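Local coordinates for histidine acid phosphatase (Bifidobacterium longum subsp. infantis, PDB 6RXD), which probably removes phosphate groups from inositol hexakisphosphate (phytate) and related inositol polyphosphates, and perhaps from 2,3-bisphosphoglycerate, as a histidine acid phosphatase, at residues S146-E151 against K179-N184; I133-S138 against A393-A398. All coordinates share one frame; numbering follows the deposited sequence.

Contact 1: residues S146-E151 against K179-N184; sequences SGENFE and KDFQKN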
loop_
_atom_site.group_PDB
_atom_site.type_symbol
_atom_site.label_atom_id
_atom_site.label_comp_id
_atom_site.label_asym_id
_atom_site.label_seq_id
_atom_site.Cartn_x
_atom_site.Cartn_y
_atom_site.Cartn_z
ATOM N N SER A 146 -7.295 3.862 9.281
ATOM C CA SER A 146 -7.319 2.450 8.914
ATOM C C SER A 146 -7.178 1.601 10.165
ATOM O O SER A 146 -7.937 0.648 10.372
ATOM C CB SER A 146 -6.200 2.133 7.922
ATOM O OG SER A 146 -6.447 2.796 6.697
ATOM N N GLY A 147 -6.219 1.970 11.009
ATOM C CA GLY A 147 -6.036 1.312 12.289
ATOM C C GLY A 147 -7.294 1.339 13.140
ATOM O O GLY A 147 -7.621 0.351 13.802
ATOM N N GLU A 148 -8.011 2.459 13.121
ATOM C CA GLU A 148 -9.222 2.585 13.930
ATOM C C GLU A 148 -10.279 1.584 13.480
ATOM O O GLU A 148 -11.000 1.017 14.295
ATOM C CB GLU A 148 -9.759 4.021 13.873
ATOM C CG GLU A 148 -8.818 5.034 14.509
ATOM C CD GLU A 148 -9.184 6.469 14.190
ATOM O OE1 GLU A 148 -10.267 6.696 13.613
ATOM O OE2 GLU A 148 -8.380 7.370 14.518
ATOM N N ASN A 149 -10.355 1.350 12.175
ATOM C CA ASN A 149 -11.279 0.343 11.672
ATOM C C ASN A 149 -10.860 -1.083 12.016
ATOM O O ASN A 149 -11.704 -1.922 12.320
ATOM C CB ASN A 149 -11.493 0.522 10.167
ATOM C CG ASN A 149 -12.415 1.691 9.857
ATOM O OD1 ASN A 149 -13.621 1.599 10.063
ATOM N ND2 ASN A 149 -11.850 2.797 9.384
ATOM N N PHE A 150 -9.558 -1.353 11.961
ATOM C CA PHE A 150 -9.024 -2.638 12.391
ATOM C C PHE A 150 -9.404 -2.846 13.860
ATOM O O PHE A 150 -9.855 -3.928 14.259
ATOM C CB PHE A 150 -7.498 -2.620 12.216
ATOM C CG PHE A 150 -6.776 -3.853 12.725
ATOM C CD1 PHE A 150 -6.160 -4.727 11.836
ATOM C CD2 PHE A 150 -6.648 -4.094 14.088
ATOM C CE1 PHE A 150 -5.460 -5.846 12.301
ATOM C CE2 PHE A 150 -5.961 -5.210 14.557
ATOM C CZ PHE A 150 -5.362 -6.077 13.663
ATOM N N GLU A 151 -9.207 -1.806 14.663
ATOM C CA GLU A 151 -9.498 -1.877 16.088
ATOM C C GLU A 151 -10.981 -2.171 16.349
ATOM O O GLU A 151 -11.320 -2.997 17.194
ATOM C CB GLU A 151 -9.060 -0.579 16.773
ATOM C CG GLU A 151 -9.348 -0.536 18.271
ATOM C CD GLU A 151 -8.856 0.745 18.919
ATOM O OE1 GLU A 151 -8.360 0.668 20.056
ATOM O OE2 GLU A 151 -8.971 1.821 18.301
ATOM N N LYS A 179 -6.868 7.933 19.831
ATOM C CA LYS A 179 -6.174 7.973 21.122
ATOM C C LYS A 179 -5.394 6.708 21.487
ATOM O O LYS A 179 -4.496 6.753 22.330
ATOM C CB LYS A 179 -7.158 8.313 22.254
ATOM C CG LYS A 179 -8.199 7.226 22.511
ATOM C CD LYS A 179 -9.024 7.502 23.778
ATOM C CE LYS A 179 -9.915 8.723 23.611
ATOM N NZ LYS A 179 -10.961 8.521 22.565
ATOM N N ASP A 180 -5.733 5.581 20.872
ATOM C CA ASP A 180 -5.062 4.331 21.209
ATOM C C ASP A 180 -3.802 4.091 20.392
ATOM O O ASP A 180 -3.079 3.122 20.634
ATOM C CB ASP A 180 -6.019 3.144 21.057
ATOM C CG ASP A 180 -7.121 3.146 22.094
ATOM O OD1 ASP A 180 -6.975 3.827 23.129
ATOM O OD2 ASP A 180 -8.133 2.453 21.880
ATOM N N PHE A 181 -3.536 4.978 19.437
ATOM C CA PHE A 181 -2.446 4.769 18.486
ATOM C C PHE A 181 -1.170 5.530 18.809
ATOM O O PHE A 181 -1.159 6.756 18.834
ATOM C CB PHE A 181 -2.936 5.082 17.068
ATOM C CG PHE A 181 -3.878 4.048 16.543
ATOM C CD1 PHE A 181 -3.407 3.014 15.751
ATOM C CD2 PHE A 181 -5.211 4.052 16.919
ATOM C CE1 PHE A 181 -4.259 2.023 15.297
ATOM C CE2 PHE A 181 -6.072 3.062 16.470
ATOM C CZ PHE A 181 -5.587 2.042 15.668
ATOM N N GLN A 182 -0.103 4.781 19.069
ATOM C CA GLN A 182 1.216 5.351 19.310
ATOM C C GLN A 182 1.876 5.728 17.986
ATOM O O GLN A 182 1.985 4.904 17.089
ATOM C CB GLN A 182 2.084 4.321 20.022
ATOM C CG GLN A 182 3.550 4.700 20.141
ATOM C CD GLN A 182 3.794 5.756 21.189
ATOM O OE1 GLN A 182 2.878 6.156 21.904
ATOM N NE2 GLN A 182 5.034 6.225 21.280
ATOM N N LYS A 183 2.325 6.971 17.862
ATOM C CA LYS A 183 3.025 7.385 16.651
ATOM C C LYS A 183 4.447 6.825 16.651
ATOM O O LYS A 183 5.191 6.989 17.627
ATOM C CB LYS A 183 3.028 8.915 16.544
ATOM C CG LYS A 183 1.649 9.497 16.261
ATOM C CD LYS A 183 1.700 11.008 16.018
ATOM C CE LYS A 183 2.032 11.778 17.290
ATOM N NZ LYS A 183 1.823 13.246 17.083
ATOM N N ASN A 184 4.810 6.126 15.578
ATOM C CA ASN A 184 6.161 5.577 15.448
ATOM C C ASN A 184 6.693 5.756 14.031
ATOM O O ASN A 184 6.791 4.794 13.267
ATOM C CB ASN A 184 6.182 4.090 15.829
ATOM C CG ASN A 184 7.576 3.588 16.141
ATOM O OD1 ASN A 184 8.576 4.214 15.771
ATOM N ND2 ASN A 184 7.654 2.450 16.819
HETATM O O HOH W 1 -7.970 4.664 18.975
#
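Phe181 reaches across to helix 146-151, and the far end of its ring lies against the backbone of Gly147 and Glu148. Phe181 CE1 comes within 3.6 Å of Gly147 CA. A side chain at Gly147 would point straight at the ring, so the glycine lets Phe181 in. Glu148 crosses the ring obliquely, its CG 3.9 Å from Phe181 CE2. One helical turn on, Glu151 runs past Phe181 in the opposite direction, its carboxylate plane nearly perpendicular to the ring (87°) and OE2 3.6 Å from Phe181 CE2. With CG anti to the backbone N (chi1 179°) and the chain extended, Glu151 carries its carboxylate to Asp180, which it meets at about a right angle. An alanine in place of Phe181 would probably open a gap beside Gly147 and leave Glu151 OE2 without its CE2 neighbour. A water accepts from Asp180 N and donates to Glu151 OE2, 3.1 Å from each atom. Glu151 OE1 and Asp180 OD2 are only 2.6 Å apart, which suggests that one acid holds a proton. Both residues are zinc ligands in a structure of this protein; no zinc is modelled at the pair here, and such a proton would probably ease the repulsion.

Contact 2: residues I133-S138 against A393-A398; sequences IAYQSS and ATFRFA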
loop_
_atom_site.group_PDB
_atom_site.type_symbol
_atom_site.label_atom_id
_atom_site.label_comp_id
_atom_site.label_asym_id
_atom_site.label_seq_id
_atom_site.Cartn_x
_atom_site.Cartn_y
_atom_site.Cartn_z
ATOM N N ILE A 133 -2.202 -4.923 24.297
ATOM C CA ILE A 133 -2.114 -4.775 22.845
ATOM C C ILE A 133 -1.596 -3.378 22.511
ATOM O O ILE A 133 -2.098 -2.384 23.043
ATOM C CB ILE A 133 -3.504 -4.950 22.213
ATOM C CG1 ILE A 133 -4.030 -6.371 22.452
ATOM C CG2 ILE A 133 -3.480 -4.633 20.718
ATOM C CD1 ILE A 133 -5.463 -6.581 21.982
ATOM N N ALA A 134 -0.594 -3.288 21.641
ATOM C CA ALA A 134 -0.076 -1.976 21.231
ATOM C C ALA A 134 -0.507 -1.663 19.814
ATOM O O ALA A 134 -0.232 -2.441 18.903
ATOM C CB ALA A 134 1.448 -1.939 21.340
ATOM N N TYR A 135 -1.191 -0.536 19.632
ATOM C CA TYR A 135 -1.560 -0.060 18.302
ATOM C C TYR A 135 -0.608 1.054 17.909
ATOM O O TYR A 135 -0.329 1.944 18.712
ATOM C CB TYR A 135 -2.994 0.483 18.313
ATOM C CG TYR A 135 -4.068 -0.581 18.326
ATOM C CD1 TYR A 135 -4.405 -1.258 17.162
ATOM C CD2 TYR A 135 -4.757 -0.895 19.494
ATOM C CE1 TYR A 135 -5.388 -2.225 17.157
ATOM C CE2 TYR A 135 -5.749 -1.874 19.497
ATOM C CZ TYR A 135 -6.054 -2.526 18.322
ATOM O OH TYR A 135 -7.030 -3.494 18.294
ATOM N N GLN A 136 -0.097 1.008 16.684
ATOM C CA GLN A 136 0.829 2.037 16.227
ATOM C C GLN A 136 0.479 2.498 14.833
ATOM O O GLN A 136 -0.018 1.716 14.027
ATOM C CB GLN A 136 2.266 1.510 16.211
ATOM C CG GLN A 136 2.772 1.075 17.576
ATOM C CD GLN A 136 4.214 0.594 17.540
ATOM O OE1 GLN A 136 4.847 0.547 16.482
ATOM N NE2 GLN A 136 4.733 0.226 18.702
ATOM N N SER A 137 0.738 3.773 14.557
ATOM C CA SER A 137 0.663 4.267 13.186
ATOM C C SER A 137 1.809 5.230 12.888
ATOM O O SER A 137 2.552 5.614 13.781
ATOM C CB SER A 137 -0.691 4.919 12.909
ATOM O OG SER A 137 -0.617 6.316 13.053
ATOM N N SER A 138 1.962 5.590 11.616
ATOM C CA SER A 138 2.976 6.547 11.212
ATOM C C SER A 138 2.641 7.929 11.755
ATOM O O SER A 138 3.516 8.793 11.855
ATOM C CB SER A 138 3.022 6.617 9.691
ATOM O OG SER A 138 1.770 7.053 9.196
ATOM N N ALA A 393 0.687 -8.281 21.542
ATOM C CA ALA A 393 0.511 -7.966 20.121
ATOM C C ALA A 393 0.894 -6.537 19.803
ATOM O O ALA A 393 0.665 -5.626 20.604
ATOM C CB ALA A 393 -0.946 -8.234 19.685
ATOM N N THR A 394 1.477 -6.340 18.621
ATOM C CA THR A 394 1.752 -5.000 18.136
ATOM C C THR A 394 1.148 -4.917 16.749
ATOM O O THR A 394 1.568 -5.652 15.853
ATOM C CB THR A 394 3.264 -4.724 18.078
ATOM O OG1 THR A 394 3.843 -4.980 19.368
ATOM C CG2 THR A 394 3.526 -3.274 17.696
ATOM N N PHE A 395 0.136 -4.061 16.590
ATOM C CA PHE A 395 -0.544 -3.881 15.305
ATOM C C PHE A 395 -0.177 -2.508 14.742
ATOM O O PHE A 395 -0.483 -1.476 15.350
ATOM C CB PHE A 395 -2.066 -3.980 15.475
ATOM C CG PHE A 395 -2.552 -5.325 15.970
ATOM C CD1 PHE A 395 -2.149 -6.501 15.351
ATOM C CD2 PHE A 395 -3.416 -5.403 17.051
ATOM C CE1 PHE A 395 -2.612 -7.742 15.806
ATOM C CE2 PHE A 395 -3.880 -6.631 17.516
ATOM C CZ PHE A 395 -3.480 -7.805 16.889
ATOM N N ARG A 396 0.488 -2.498 13.586
ATOM C CA ARG A 396 1.048 -1.270 13.014
ATOM C C ARG A 396 0.370 -0.930 11.697
ATOM O O ARG A 396 0.031 -1.833 10.924
ATOM C CB ARG A 396 2.545 -1.444 12.722
ATOM C CG ARG A 396 3.416 -1.883 13.895
ATOM C CD ARG A 396 4.762 -2.312 13.357
ATOM N NE ARG A 396 5.687 -2.802 14.387
ATOM C CZ ARG A 396 5.762 -4.066 14.786
ATOM N NH1 ARG A 396 4.957 -4.982 14.261
ATOM N NH2 ARG A 396 6.646 -4.416 15.717
ATOM N N PHE A 397 0.211 0.370 11.442
ATOM C CA PHE A 397 -0.509 0.861 10.264
ATOM C C PHE A 397 0.286 1.943 9.566
ATOM O O PHE A 397 0.729 2.899 10.194
ATOM C CB PHE A 397 -1.900 1.361 10.676
ATOM C CG PHE A 397 -2.724 0.283 11.294
ATOM C CD1 PHE A 397 -3.553 -0.501 10.510
ATOM C CD2 PHE A 397 -2.573 -0.031 12.646
ATOM C CE1 PHE A 397 -4.270 -1.545 11.061
ATOM C CE2 PHE A 397 -3.282 -1.075 13.209
ATOM C CZ PHE A 397 -4.128 -1.837 12.423
ATOM N N ALA A 398 0.494 1.770 8.262
ATOM C CA ALA A 398 1.440 2.607 7.541
ATOM C C ALA A 398 1.084 2.718 6.061
ATOM O O ALA A 398 -0.080 2.895 5.716
ATOM C CB ALA A 398 2.876 2.075 7.739
HETATM O O HOH W 2 6.941 -0.440 15.232
#
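Ala134 and Gln136 carry the backbone ladder that joins strand 133-137 to strand 393-398. Ala134 N donates to Ala393 O (2.9 Å) in an almost straight bond, 176° at the hydrogen, and Ala134 O receives Phe395 N. Gln136 repeats the pattern, donating to Phe395 O and accepting from Phe397 N, this last bond more bent at 132°. Ser138 N closes the series on Phe397 O with a longer bond of 3.3 Å.

On the face that holds Tyr135, the aromatic rings of the two strands pack against one another. Tyr135 lies beside Phe395 and points the same way, CE1 3.7 Å from Phe395 CD2, with the ring planes 45° apart. Ile133 CG2, set anti to the backbone N, reaches the same Phe395 CD2 at 3.7 Å. Phe397 brings CE2 to the edge of the Tyr135 ring, while its own edge receives Gln136 O, 3.4 Å from Phe397 CD2.

The other face, with Ala134, Thr394, Gln136 and Arg396, is more polar. Gln136 and Arg396 run side by side, and a water donates to Gln136 OE1 (2.6 Å) and accepts from Arg396 NE (2.8 Å), in the guanidinium plane. Thr394 CG2 sits over the centre of one guanidinium face. Further out, Asp377 and Glu40 form salt bridges with Arg396 and fix its end, and Tyr38 holds Thr394 OG1. Back on the Tyr135 face, Phe150 of helix 141-157 packs on Tyr135, Phe395 and Phe397.

Strand 391-398 also pairs in parallel with strand 34-44. Parallel strands in register, with helix 141-157 packed on their aromatic face, are typical of the alpha/beta core of the histidine phosphatase superfamily.

Overall arrangement
Contacts 1 and 2 build on the same sheet: strand 132-137 lies between strands 181-183 and 391-398, with probable backbone bonds from Gln182 N to Tyr135 O and from Asn184 N to Ser137 O. Helix 141-157 follows strand 132-137 in the chain and serves both contacts, offering the backbone at Gly147 and the Glu151 side chain to Phe181 and Asp180 while Phe150 packs on Phe397. Contact 2 is the buried one, held by a regular backbone ladder and packed rings. Contact 1 is only partly buried and has no clear direct hydrogen bond between its segments, but ring packing, a bridging water and a pair of acids that probably needs a proton. Tyr135 joins them, its ring meeting that of Phe181.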